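L-threonine dehydrogenase (Flavobacterium frigidimaris, PDB 2YY7) probably catalyses the NAD-dependent oxidation of L-threonine at its 3-hydroxyl, as a member of the epimerase-like branch of the short-chain dehydrogenase/reductase superfamily. Local coordinates at residues 91-103 / 143-157. Sequence-based numbering, arbitrary orientation.
With NAD (nicotinamide-adenine-dinucleotide), chain E.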
ATOM      1  N   TRP A  91     -11.917   3.493  -1.809  1.00  9.93           N
ATOM      2  CA  TRP A  91     -11.092   2.491  -1.145  1.00 10.09           C
ATOM      3  C   TRP A  91     -11.874   1.182  -1.031  1.00 11.47           C
ATOM      4  O   TRP A  91     -11.364   0.108  -1.357  1.00 11.82           O
ATOM      5  CB  TRP A  91     -10.669   2.996   0.244  1.00  9.39           C
ATOM      6  CG  TRP A  91      -9.899   1.993   1.081  1.00 10.47           C
ATOM      7  CD1 TRP A  91     -10.374   1.278   2.146  1.00  9.98           C
ATOM      8  CD2 TRP A  91      -8.528   1.600   0.916  1.00  8.67           C
ATOM      9  NE1 TRP A  91      -9.385   0.466   2.654  1.00 10.61           N
ATOM     10  CE2 TRP A  91      -8.242   0.644   1.918  1.00 10.56           C
ATOM     11  CE3 TRP A  91      -7.513   1.963   0.019  1.00  9.37           C
ATOM     12  CZ2 TRP A  91      -6.982   0.043   2.049  1.00  8.49           C
ATOM     13  CZ3 TRP A  91      -6.257   1.364   0.149  1.00  9.18           C
ATOM     14  CH2 TRP A  91      -6.006   0.417   1.155  1.00  9.32           C
ATOM     15  N   ASP A  92     -13.125   1.288  -0.597  1.00 11.63           N
ATOM     16  CA  ASP A  92     -13.995   0.128  -0.430  1.00 13.47           C
ATOM     17  C   ASP A  92     -14.134  -0.673  -1.723  1.00 12.78           C
ATOM     18  O   ASP A  92     -13.840  -1.868  -1.750  1.00 12.33           O
ATOM     19  CB  ASP A  92     -15.369   0.593   0.071  1.00 14.37           C
ATOM     20  CG  ASP A  92     -16.302  -0.564   0.413  1.00 20.04           C
ATOM     21  OD1 ASP A  92     -15.823  -1.705   0.575  1.00 23.68           O
ATOM     22  OD2 ASP A  92     -17.525  -0.326   0.537  1.00 23.79           O
ATOM     23  N   LEU A  93     -14.574  -0.014  -2.794  1.00 11.68           N
ATOM     24  CA  LEU A  93     -14.751  -0.671  -4.091  1.00 10.97           C
ATOM     25  C   LEU A  93     -13.455  -1.205  -4.704  1.00  9.86           C
ATOM     26  O   LEU A  93     -13.364  -2.380  -5.064  1.00 10.16           O
ATOM     27  CB  LEU A  93     -15.394   0.294  -5.095  1.00 10.66           C
ATOM     28  CG  LEU A  93     -15.450  -0.209  -6.543  1.00 12.19           C
ATOM     29  CD1 LEU A  93     -16.402  -1.394  -6.631  1.00 13.89           C
ATOM     30  CD2 LEU A  93     -15.916   0.912  -7.468  1.00 11.09           C
ATOM     31  N   ASN A  94     -12.464  -0.332  -4.837  1.00  7.23           N
ATOM     32  CA  ASN A  94     -11.199  -0.718  -5.444  1.00  8.33           C
ATOM     33  C   ASN A  94     -10.504  -1.889  -4.751  1.00  8.07           C
ATOM     34  O   ASN A  94      -9.954  -2.763  -5.421  1.00  7.44           O
ATOM     35  CB  ASN A  94     -10.262   0.495  -5.507  1.00  8.48           C
ATOM     36  CG  ASN A  94     -10.783   1.590  -6.431  1.00 10.33           C
ATOM     37  OD1 ASN A  94     -11.939   1.567  -6.861  1.00 11.31           O
ATOM     38  ND2 ASN A  94      -9.933   2.556  -6.733  1.00  8.53           N
ATOM     39  N   MET A  95     -10.533  -1.919  -3.419  1.00  8.45           N
ATOM     40  CA  MET A  95      -9.882  -3.001  -2.686  1.00  8.96           C
ATOM     41  C   MET A  95     -10.707  -4.275  -2.550  1.00  9.44           C
ATOM     42  O   MET A  95     -10.222  -5.370  -2.847  1.00  9.96           O
ATOM     43  CB  MET A  95      -9.475  -2.541  -1.276  1.00  9.16           C
ATOM     44  CG  MET A  95      -8.386  -1.471  -1.230  1.00  6.82           C
ATOM     45  SD  MET A  95      -6.939  -1.873  -2.244  1.00 10.57           S
ATOM     46  CE  MET A  95      -6.295  -3.352  -1.426  1.00  6.47           C
ATOM     47  N   ASN A  96     -11.948  -4.137  -2.096  1.00 10.47           N
ATOM     48  CA  ASN A  96     -12.791  -5.304  -1.875  1.00 11.01           C
ATOM     49  C   ASN A  96     -13.204  -6.053  -3.130  1.00 11.00           C
ATOM     50  O   ASN A  96     -13.378  -7.267  -3.085  1.00 10.62           O
ATOM     51  CB  ASN A  96     -14.014  -4.926  -1.028  1.00 12.73           C
ATOM     52  CG  ASN A  96     -13.631  -4.598   0.414  1.00 15.78           C
ATOM     53  OD1 ASN A  96     -12.854  -5.323   1.034  1.00 20.63           O
ATOM     54  ND2 ASN A  96     -14.170  -3.507   0.946  1.00 17.66           N
ATOM     55  N   SER A  97     -13.349  -5.351  -4.249  1.00  9.57           N
ATOM     56  CA  SER A  97     -13.704  -6.028  -5.490  1.00  8.92           C
ATOM     57  C   SER A  97     -12.518  -6.913  -5.883  1.00  8.79           C
ATOM     58  O   SER A  97     -12.694  -8.023  -6.384  1.00  7.86           O
ATOM     59  CB  SER A  97     -13.998  -5.010  -6.595  1.00 10.18           C
ATOM     60  OG  SER A  97     -12.853  -4.228  -6.903  1.00 10.67           O
ATOM     61  N   LEU A  98     -11.305  -6.418  -5.646  1.00  9.19           N
ATOM     62  CA  LEU A  98     -10.101  -7.181  -5.969  1.00  9.27           C
ATOM     63  C   LEU A  98      -9.973  -8.391  -5.055  1.00  9.09           C
ATOM     64  O   LEU A  98      -9.602  -9.478  -5.506  1.00  9.80           O
ATOM     65  CB  LEU A  98      -8.848  -6.306  -5.841  1.00  8.97           C
ATOM     66  CG  LEU A  98      -7.500  -6.997  -6.076  1.00  8.70           C
ATOM     67  CD1 LEU A  98      -7.437  -7.595  -7.482  1.00  6.14           C
ATOM     68  CD2 LEU A  98      -6.379  -5.981  -5.879  1.00 10.66           C
ATOM     69  N   PHE A  99     -10.269  -8.208  -3.769  1.00  8.20           N
ATOM     70  CA  PHE A  99     -10.189  -9.323  -2.826  1.00  9.08           C
ATOM     71  C   PHE A  99     -11.158 -10.439  -3.223  1.00  8.64           C
ATOM     72  O   PHE A  99     -10.820 -11.623  -3.134  1.00  8.99           O
ATOM     73  CB  PHE A  99     -10.487  -8.864  -1.393  1.00  9.57           C
ATOM     74  CG  PHE A  99      -9.347  -8.130  -0.732  1.00  9.24           C
ATOM     75  CD1 PHE A  99      -8.074  -8.698  -0.675  1.00 12.26           C
ATOM     76  CD2 PHE A  99      -9.546  -6.876  -0.159  1.00 11.89           C
ATOM     77  CE1 PHE A  99      -7.015  -8.027  -0.057  1.00 10.55           C
ATOM     78  CE2 PHE A  99      -8.495  -6.197   0.461  1.00  8.25           C
ATOM     79  CZ  PHE A  99      -7.226  -6.774   0.511  1.00 10.11           C
ATOM     80  N   HIS A 100     -12.360 -10.067  -3.654  1.00  8.39           N
ATOM     81  CA  HIS A 100     -13.348 -11.066  -4.077  1.00  8.91           C
ATOM     82  C   HIS A 100     -12.843 -11.892  -5.250  1.00  8.70           C
ATOM     83  O   HIS A 100     -12.925 -13.119  -5.232  1.00  8.46           O
ATOM     84  CB  HIS A 100     -14.663 -10.406  -4.482  1.00  8.38           C
ATOM     85  CG  HIS A 100     -15.337  -9.674  -3.365  1.00  9.12           C
ATOM     86  ND1 HIS A 100     -15.117  -9.979  -2.039  1.00 11.78           N
ATOM     87  CD2 HIS A 100     -16.252  -8.678  -3.378  1.00 10.91           C
ATOM     88  CE1 HIS A 100     -15.869  -9.200  -1.283  1.00 14.30           C
ATOM     89  NE2 HIS A 100     -16.568  -8.402  -2.071  1.00 13.29           N
ATOM     90  N   VAL A 101     -12.332 -11.220  -6.274  1.00  8.99           N
ATOM     91  CA  VAL A 101     -11.821 -11.918  -7.453  1.00  9.87           C
ATOM     92  C   VAL A 101     -10.582 -12.750  -7.115  1.00 10.15           C
ATOM     93  O   VAL A 101     -10.428 -13.864  -7.610  1.00  9.30           O
ATOM     94  CB  VAL A 101     -11.483 -10.926  -8.595  1.00 10.16           C
ATOM     95  CG1 VAL A 101     -10.843 -11.666  -9.769  1.00 10.43           C
ATOM     96  CG2 VAL A 101     -12.753 -10.226  -9.056  1.00  9.30           C
ATOM     97  N   LEU A 102      -9.708 -12.216  -6.265  1.00 10.97           N
ATOM     98  CA  LEU A 102      -8.504 -12.943  -5.877  1.00 11.22           C
ATOM     99  C   LEU A 102      -8.885 -14.184  -5.077  1.00 11.68           C
ATOM    100  O   LEU A 102      -8.285 -15.247  -5.250  1.00 11.85           O
ATOM    101  CB  LEU A 102      -7.562 -12.050  -5.052  1.00 10.16           C
ATOM    102  CG  LEU A 102      -6.775 -10.953  -5.784  1.00  9.38           C
ATOM    103  CD1 LEU A 102      -5.956 -10.153  -4.772  1.00 10.20           C
ATOM    104  CD2 LEU A 102      -5.846 -11.573  -6.830  1.00 10.00           C
ATOM    105  N   ASN A 103      -9.880 -14.044  -4.202  1.00 11.46           N
ATOM    106  CA  ASN A 103     -10.347 -15.167  -3.389  1.00 10.60           C
ATOM    107  C   ASN A 103     -11.010 -16.237  -4.265  1.00 11.12           C
ATOM    108  O   ASN A 103     -10.976 -17.422  -3.935  1.00 10.31           O
ATOM    109  CB  ASN A 103     -11.322 -14.678  -2.305  1.00 11.10           C
ATOM    110  CG  ASN A 103     -10.606 -14.145  -1.066  1.00 11.43           C
ATOM    111  OD1 ASN A 103     -11.157 -13.337  -0.312  1.00 12.15           O
ATOM    112  ND2 ASN A 103      -9.383 -14.612  -0.841  1.00  6.54           N
ATOM    113  N   TYR A 143      -6.784   6.905  -4.895  1.00  9.51           N
ATOM    114  CA  TYR A 143      -6.706   5.987  -6.028  1.00  9.79           C
ATOM    115  C   TYR A 143      -5.353   5.281  -6.077  1.00 10.28           C
ATOM    116  O   TYR A 143      -5.289   4.049  -6.090  1.00 11.45           O
ATOM    117  CB  TYR A 143      -6.940   6.765  -7.319  1.00  9.59           C
ATOM    118  CG  TYR A 143      -6.835   5.976  -8.604  1.00  9.25           C
ATOM    119  CD1 TYR A 143      -7.779   5.001  -8.939  1.00  6.63           C
ATOM    120  CD2 TYR A 143      -5.843   6.277  -9.534  1.00  8.70           C
ATOM    121  CE1 TYR A 143      -7.739   4.350 -10.192  1.00  7.34           C
ATOM    122  CE2 TYR A 143      -5.792   5.645 -10.774  1.00  7.10           C
ATOM    123  CZ  TYR A 143      -6.742   4.688 -11.102  1.00  7.89           C
ATOM    124  OH  TYR A 143      -6.695   4.110 -12.353  1.00  9.55           O
ATOM    125  N   GLY A 144      -4.276   6.067  -6.099  1.00 10.09           N
ATOM    126  CA  GLY A 144      -2.939   5.494  -6.149  1.00  9.05           C
ATOM    127  C   GLY A 144      -2.660   4.539  -5.000  1.00  9.51           C
ATOM    128  O   GLY A 144      -2.010   3.510  -5.180  1.00  8.92           O
ATOM    129  N   ILE A 145      -3.146   4.885  -3.812  1.00  9.60           N
ATOM    130  CA  ILE A 145      -2.945   4.038  -2.639  1.00  9.58           C
ATOM    131  C   ILE A 145      -3.642   2.695  -2.844  1.00  8.96           C
ATOM    132  O   ILE A 145      -3.088   1.641  -2.499  1.00  8.48           O
ATOM    133  CB  ILE A 145      -3.498   4.718  -1.359  1.00 10.02           C
ATOM    134  CG1 ILE A 145      -2.765   6.049  -1.129  1.00  9.44           C
ATOM    135  CG2 ILE A 145      -3.321   3.792  -0.148  1.00  8.64           C
ATOM    136  CD1 ILE A 145      -3.305   6.857   0.035  1.00 10.24           C
ATOM    137  N   SER A 146      -4.844   2.733  -3.416  1.00  8.44           N
ATOM    138  CA  SER A 146      -5.604   1.511  -3.660  1.00  7.93           C
ATOM    139  C   SER A 146      -4.915   0.643  -4.706  1.00  7.71           C
ATOM    140  O   SER A 146      -4.915  -0.585  -4.602  1.00  7.65           O
ATOM    141  CB  SER A 146      -7.040   1.831  -4.116  1.00  7.62           C
ATOM    142  OG  SER A 146      -7.094   2.250  -5.471  1.00 10.46           O
ATOM    143  N   LYS A 147      -4.333   1.275  -5.719  1.00  8.10           N
ATOM    144  CA  LYS A 147      -3.638   0.531  -6.764  1.00  8.94           C
ATOM    145  C   LYS A 147      -2.338  -0.072  -6.232  1.00  8.93           C
ATOM    146  O   LYS A 147      -1.960  -1.176  -6.608  1.00  8.93           O
ATOM    147  CB  LYS A 147      -3.347   1.439  -7.965  1.00  7.90           C
ATOM    148  CG  LYS A 147      -4.594   1.855  -8.747  1.00 10.38           C
ATOM    149  CD  LYS A 147      -5.356   0.632  -9.272  1.00 11.72           C
ATOM    150  CE  LYS A 147      -6.439   1.025 -10.268  1.00  9.26           C
ATOM    151  NZ  LYS A 147      -7.177  -0.170 -10.786  1.00  9.46           N
ATOM    152  N   GLN A 148      -1.650   0.650  -5.356  1.00  8.73           N
ATOM    153  CA  GLN A 148      -0.410   0.133  -4.798  1.00  8.01           C
ATOM    154  C   GLN A 148      -0.691  -1.073  -3.904  1.00  8.15           C
ATOM    155  O   GLN A 148      -0.034  -2.107  -4.019  1.00  8.80           O
ATOM    156  CB  GLN A 148       0.316   1.208  -3.994  1.00  6.94           C
ATOM    157  CG  GLN A 148       1.558   0.672  -3.318  1.00  7.81           C
ATOM    158  CD  GLN A 148       2.307   1.732  -2.563  1.00 11.08           C
ATOM    159  OE1 GLN A 148       1.760   2.378  -1.668  1.00 12.20           O
ATOM    160  NE2 GLN A 148       3.570   1.920  -2.918  1.00 11.44           N
ATOM    161  N   ALA A 149      -1.668  -0.941  -3.015  1.00  7.46           N
ATOM    162  CA  ALA A 149      -2.036  -2.041  -2.122  1.00  8.65           C
ATOM    163  C   ALA A 149      -2.546  -3.208  -2.966  1.00  8.56           C
ATOM    164  O   ALA A 149      -2.323  -4.379  -2.635  1.00  8.17           O
ATOM    165  CB  ALA A 149      -3.114  -1.585  -1.143  1.00  8.47           C
ATOM    166  N   GLY A 150      -3.235  -2.880  -4.057  1.00  7.93           N
ATOM    167  CA  GLY A 150      -3.749  -3.908  -4.943  1.00  8.24           C
ATOM    168  C   GLY A 150      -2.600  -4.719  -5.507  1.00  7.54           C
ATOM    169  O   GLY A 150      -2.651  -5.943  -5.508  1.00  8.85           O
ATOM    170  N   GLU A 151      -1.567  -4.033  -5.998  1.00  8.08           N
ATOM    171  CA  GLU A 151      -0.386  -4.699  -6.551  1.00  8.80           C
ATOM    172  C   GLU A 151       0.256  -5.614  -5.516  1.00  8.40           C
ATOM    173  O   GLU A 151       0.597  -6.759  -5.817  1.00  7.85           O
ATOM    174  CB  GLU A 151       0.660  -3.671  -7.010  1.00  8.10           C
ATOM    175  CG  GLU A 151       0.249  -2.835  -8.208  1.00  8.40           C
ATOM    176  CD  GLU A 151       1.403  -2.014  -8.767  1.00 11.70           C
ATOM    177  OE1 GLU A 151       1.161  -1.171  -9.655  1.00  5.15           O
ATOM    178  OE2 GLU A 151       2.554  -2.214  -8.318  1.00 15.69           O
ATOM    179  N   ARG A 152       0.437  -5.099  -4.301  1.00  8.09           N
ATOM    180  CA  ARG A 152       1.042  -5.881  -3.225  1.00  8.13           C
ATOM    181  C   ARG A 152       0.247  -7.164  -2.975  1.00  8.73           C
ATOM    182  O   ARG A 152       0.827  -8.241  -2.801  1.00  8.25           O
ATOM    183  CB  ARG A 152       1.107  -5.057  -1.934  1.00  7.43           C
ATOM    184  CG  ARG A 152       1.980  -3.793  -1.990  1.00  8.59           C
ATOM    185  CD  ARG A 152       3.478  -4.107  -2.083  1.00  9.23           C
ATOM    186  NE  ARG A 152       3.908  -4.330  -3.460  1.00 10.27           N
ATOM    187  CZ  ARG A 152       4.512  -5.430  -3.895  1.00 11.53           C
ATOM    188  NH1 ARG A 152       4.764  -6.424  -3.055  1.00 11.51           N
ATOM    189  NH2 ARG A 152       4.864  -5.533  -5.172  1.00 11.20           N
ATOM    190  N   TRP A 153      -1.080  -7.053  -2.951  1.00  8.27           N
ATOM    191  CA  TRP A 153      -1.921  -8.219  -2.716  1.00  8.90           C
ATOM    192  C   TRP A 153      -1.925  -9.197  -3.891  1.00  9.61           C
ATOM    193  O   TRP A 153      -1.983 -10.409  -3.685  1.00  8.91           O
ATOM    194  CB  TRP A 153      -3.350  -7.789  -2.359  1.00  8.74           C
ATOM    195  CG  TRP A 153      -3.494  -7.410  -0.910  1.00 10.61           C
ATOM    196  CD1 TRP A 153      -3.745  -6.162  -0.399  1.00 10.47           C
ATOM    197  CD2 TRP A 153      -3.384  -8.289   0.219  1.00 11.79           C
ATOM    198  NE1 TRP A 153      -3.801  -6.215   0.979  1.00  8.61           N
ATOM    199  CE2 TRP A 153      -3.581  -7.506   1.383  1.00  9.52           C
ATOM    200  CE3 TRP A 153      -3.138  -9.663   0.360  1.00  9.88           C
ATOM    201  CZ2 TRP A 153      -3.542  -8.054   2.674  1.00 10.90           C
ATOM    202  CZ3 TRP A 153      -3.098 -10.209   1.645  1.00 11.47           C
ATOM    203  CH2 TRP A 153      -3.300  -9.402   2.784  1.00 12.08           C
ATOM    204  N   CYS A 154      -1.861  -8.687  -5.120  1.00  9.13           N
ATOM    205  CA  CYS A 154      -1.823  -9.577  -6.282  1.00 10.50           C
ATOM    206  C   CYS A 154      -0.571 -10.442  -6.200  1.00 10.13           C
ATOM    207  O   CYS A 154      -0.618 -11.655  -6.427  1.00 10.16           O
ATOM    208  CB  CYS A 154      -1.790  -8.778  -7.588  1.00 10.18           C
ATOM    209  SG  CYS A 154      -3.368  -8.053  -8.045  1.00 11.34           S
ATOM    210  N   GLU A 155       0.550  -9.809  -5.873  1.00  9.90           N
ATOM    211  CA  GLU A 155       1.817 -10.515  -5.756  1.00 10.74           C
ATOM    212  C   GLU A 155       1.753 -11.523  -4.612  1.00 10.57           C
ATOM    213  O   GLU A 155       2.264 -12.643  -4.720  1.00 10.59           O
ATOM    214  CB  GLU A 155       2.945  -9.517  -5.506  1.00 10.53           C
ATOM    215  CG  GLU A 155       4.333 -10.107  -5.622  1.00 14.03           C
ATOM    216  CD  GLU A 155       5.411  -9.071  -5.396  1.00 20.36           C
ATOM    217  OE1 GLU A 155       5.561  -8.608  -4.246  1.00 25.37           O
ATOM    218  OE2 GLU A 155       6.102  -8.713  -6.370  1.00 22.88           O
ATOM    219  N   TYR A 156       1.124 -11.120  -3.511  1.00 10.86           N
ATOM    220  CA  TYR A 156       0.991 -12.002  -2.358  1.00 10.04           C
ATOM    221  C   TYR A 156       0.201 -13.245  -2.761  1.00 10.49           C
ATOM    222  O   TYR A 156       0.649 -14.370  -2.540  1.00  9.90           O
ATOM    223  CB  TYR A 156       0.259 -11.299  -1.212  1.00 10.20           C
ATOM    224  CG  TYR A 156       0.270 -12.096   0.076  1.00 11.60           C
ATOM    225  CD1 TYR A 156       1.346 -12.010   0.960  1.00  9.60           C
ATOM    226  CD2 TYR A 156      -0.776 -12.968   0.392  1.00 12.85           C
ATOM    227  CE1 TYR A 156       1.383 -12.769   2.129  1.00 10.94           C
ATOM    228  CE2 TYR A 156      -0.744 -13.736   1.564  1.00 10.61           C
ATOM    229  CZ  TYR A 156       0.340 -13.626   2.425  1.00 10.89           C
ATOM    230  OH  TYR A 156       0.383 -14.366   3.585  1.00 12.05           O
ATOM    231  N   TYR A 157      -0.979 -13.044  -3.343  1.00  9.66           N
ATOM    232  CA  TYR A 157      -1.815 -14.166  -3.763  1.00 10.00           C
ATOM    233  C   TYR A 157      -1.108 -15.093  -4.748  1.00 10.88           C
ATOM    234  O   TYR A 157      -1.329 -16.306  -4.737  1.00 10.87           O
ATOM    235  CB  TYR A 157      -3.129 -13.661  -4.368  1.00  9.97           C
ATOM    236  CG  TYR A 157      -4.228 -13.465  -3.345  1.00  9.93           C
ATOM    237  CD1 TYR A 157      -5.296 -14.357  -3.260  1.00 10.83           C
ATOM    238  CD2 TYR A 157      -4.196 -12.394  -2.455  1.00 12.35           C
ATOM    239  CE1 TYR A 157      -6.304 -14.191  -2.319  1.00 11.15           C
ATOM    240  CE2 TYR A 157      -5.201 -12.214  -1.506  1.00 12.32           C
ATOM    241  CZ  TYR A 157      -6.253 -13.117  -1.444  1.00 12.69           C
ATOM    242  OH  TYR A 157      -7.258 -12.940  -0.515  1.00 12.59           O
TER
HETATM  243  PA  NAD E3001     -14.609   3.670 -16.165  1.00  9.94           P
HETATM  244  O1A NAD E3001     -14.797   4.273 -17.514  1.00 10.01           O
HETATM  245  O2A NAD E3001     -14.903   4.568 -15.017  1.00 10.53           O
HETATM  246  O5B NAD E3001     -15.355   2.278 -16.059  1.00  8.58           O
HETATM  247  C5B NAD E3001     -15.643   1.694 -14.822  1.00  3.91           C
HETATM  248  C4B NAD E3001     -16.846   0.794 -14.965  1.00  5.99           C
HETATM  249  O4B NAD E3001     -16.995   0.074 -13.740  1.00  7.54           O
HETATM  250  C3B NAD E3001     -18.143   1.596 -15.223  1.00  7.81           C
HETATM  251  O3B NAD E3001     -18.847   1.109 -16.379  1.00  8.85           O
HETATM  252  C2B NAD E3001     -18.911   1.444 -13.903  1.00  7.51           C
HETATM  253  O2B NAD E3001     -20.316   1.455 -14.087  1.00  8.79           O
HETATM  254  C1B NAD E3001     -18.378   0.097 -13.393  1.00  8.55           C
HETATM  255  N9A NAD E3001     -18.604  -0.097 -11.953  1.00  8.89           N
HETATM  256  C8A NAD E3001     -18.422   0.857 -10.952  1.00 10.09           C
HETATM  257  N7A NAD E3001     -18.757   0.298  -9.781  1.00  8.19           N
HETATM  258  C5A NAD E3001     -19.120  -0.980 -10.030  1.00  9.44           C
HETATM  259  C6A NAD E3001     -19.586  -1.980  -9.191  1.00  8.67           C
HETATM  260  N6A NAD E3001     -19.804  -1.736  -7.917  1.00  7.69           N
HETATM  261  N1A NAD E3001     -19.918  -3.198  -9.725  1.00  8.28           N
HETATM  262  C2A NAD E3001     -19.791  -3.443 -11.084  1.00  9.67           C
HETATM  263  N3A NAD E3001     -19.357  -2.451 -11.941  1.00  8.46           N
HETATM  264  C4A NAD E3001     -19.036  -1.233 -11.393  1.00  7.80           C
HETATM  265  O3  NAD E3001     -13.067   3.267 -15.978  1.00  9.50           O
HETATM  266  PN  NAD E3001     -11.997   2.749 -17.084  1.00  9.35           P
HETATM  267  O1N NAD E3001     -12.592   1.741 -18.023  1.00  7.46           O
HETATM  268  O2N NAD E3001     -11.281   3.966 -17.554  1.00 14.18           O
HETATM  269  O5D NAD E3001     -10.943   1.962 -16.132  1.00  8.59           O
HETATM  270  C5D NAD E3001     -11.065   0.550 -15.910  1.00  7.19           C
HETATM  271  C4D NAD E3001      -9.864   0.080 -15.044  1.00  6.92           C
HETATM  272  O4D NAD E3001      -8.648   0.504 -15.633  1.00  6.26           O
HETATM  273  C3D NAD E3001      -9.850   0.684 -13.636  1.00  9.06           C
HETATM  274  O3D NAD E3001      -9.294  -0.273 -12.739  1.00 10.26           O
HETATM  275  C2D NAD E3001      -8.866   1.824 -13.749  1.00  9.11           C
HETATM  276  O2D NAD E3001      -8.399   2.145 -12.460  1.00 10.15           O
HETATM  277  C1D NAD E3001      -7.825   1.256 -14.715  1.00  6.43           C
HETATM  278  N1N NAD E3001      -7.074   2.357 -15.360  1.00  6.65           N
HETATM  279  C2N NAD E3001      -7.706   3.177 -16.272  1.00  5.39           C
HETATM  280  C3N NAD E3001      -6.993   4.209 -16.873  1.00  7.35           C
HETATM  281  C7N NAD E3001      -7.619   5.045 -17.956  1.00  7.03           C
HETATM  282  O7N NAD E3001      -6.837   6.088 -18.423  1.00  9.20           O
HETATM  283  N7N NAD E3001      -8.868   4.829 -18.404  1.00 11.22           N
HETATM  284  C4N NAD E3001      -5.644   4.429 -16.535  1.00  5.97           C
HETATM  285  C5N NAD E3001      -5.010   3.573 -15.629  1.00  4.61           C
HETATM  286  C6N NAD E3001      -5.728   2.556 -15.030  1.00  2.20           C
HETATM  287  O   HOH W   1      -7.512  -1.570  -5.839  1.00 11.42           O
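Leu102 lies over one face of the Tyr157 ring, its CB 3.7 Å from the ring centroid in a CH-pi contact. Its CD1 covers the CD2 side of the same face. Asn103 ND2 comes to the ring edge, 2.7 Å from Tyr157 OH. A valine in place of Tyr157 would probably leave Leu102 without its ring face and open a gap between the helices. One turn back, Phe99 and Trp153 form a T-shaped pair, with planes at 75°. The CE1-CZ edge of Phe99 points at the five-membered ring of Trp153. The Met95 chain folds back on itself (chi2 -50°), which brings its CE to 3.6 Å from Ala149 CB. Leu98 CD2 packs on bare Gly150 CA at 3.5 Å.

Asn94 ND2 donates a nearly straight bond in its amide plane to Ser146 OG. Ser146 OG in turn donates to Tyr143 O, and Leu78 N holds Asn94 OD1. A water bridges Ser146 O and, weakly, Asn94 O. Tyr143 OH and O2D of NAD share a hydrogen bond of 2.6 Å, and Lys147 NZ donates one to O3D, the Tyr-Lys pair of this superfamily.

The axes of 91-103 and 143-157 come within 9.4 Å and run nearly parallel, at 16°, on the Rossmann-fold sheet. Val101 and Cys154 pack onto strand 112-118. Trp91 and Trp153 meet Trp153 and Trp91 of the second subunit edge-to-face, so the helix pair also forms part of the dimer interface.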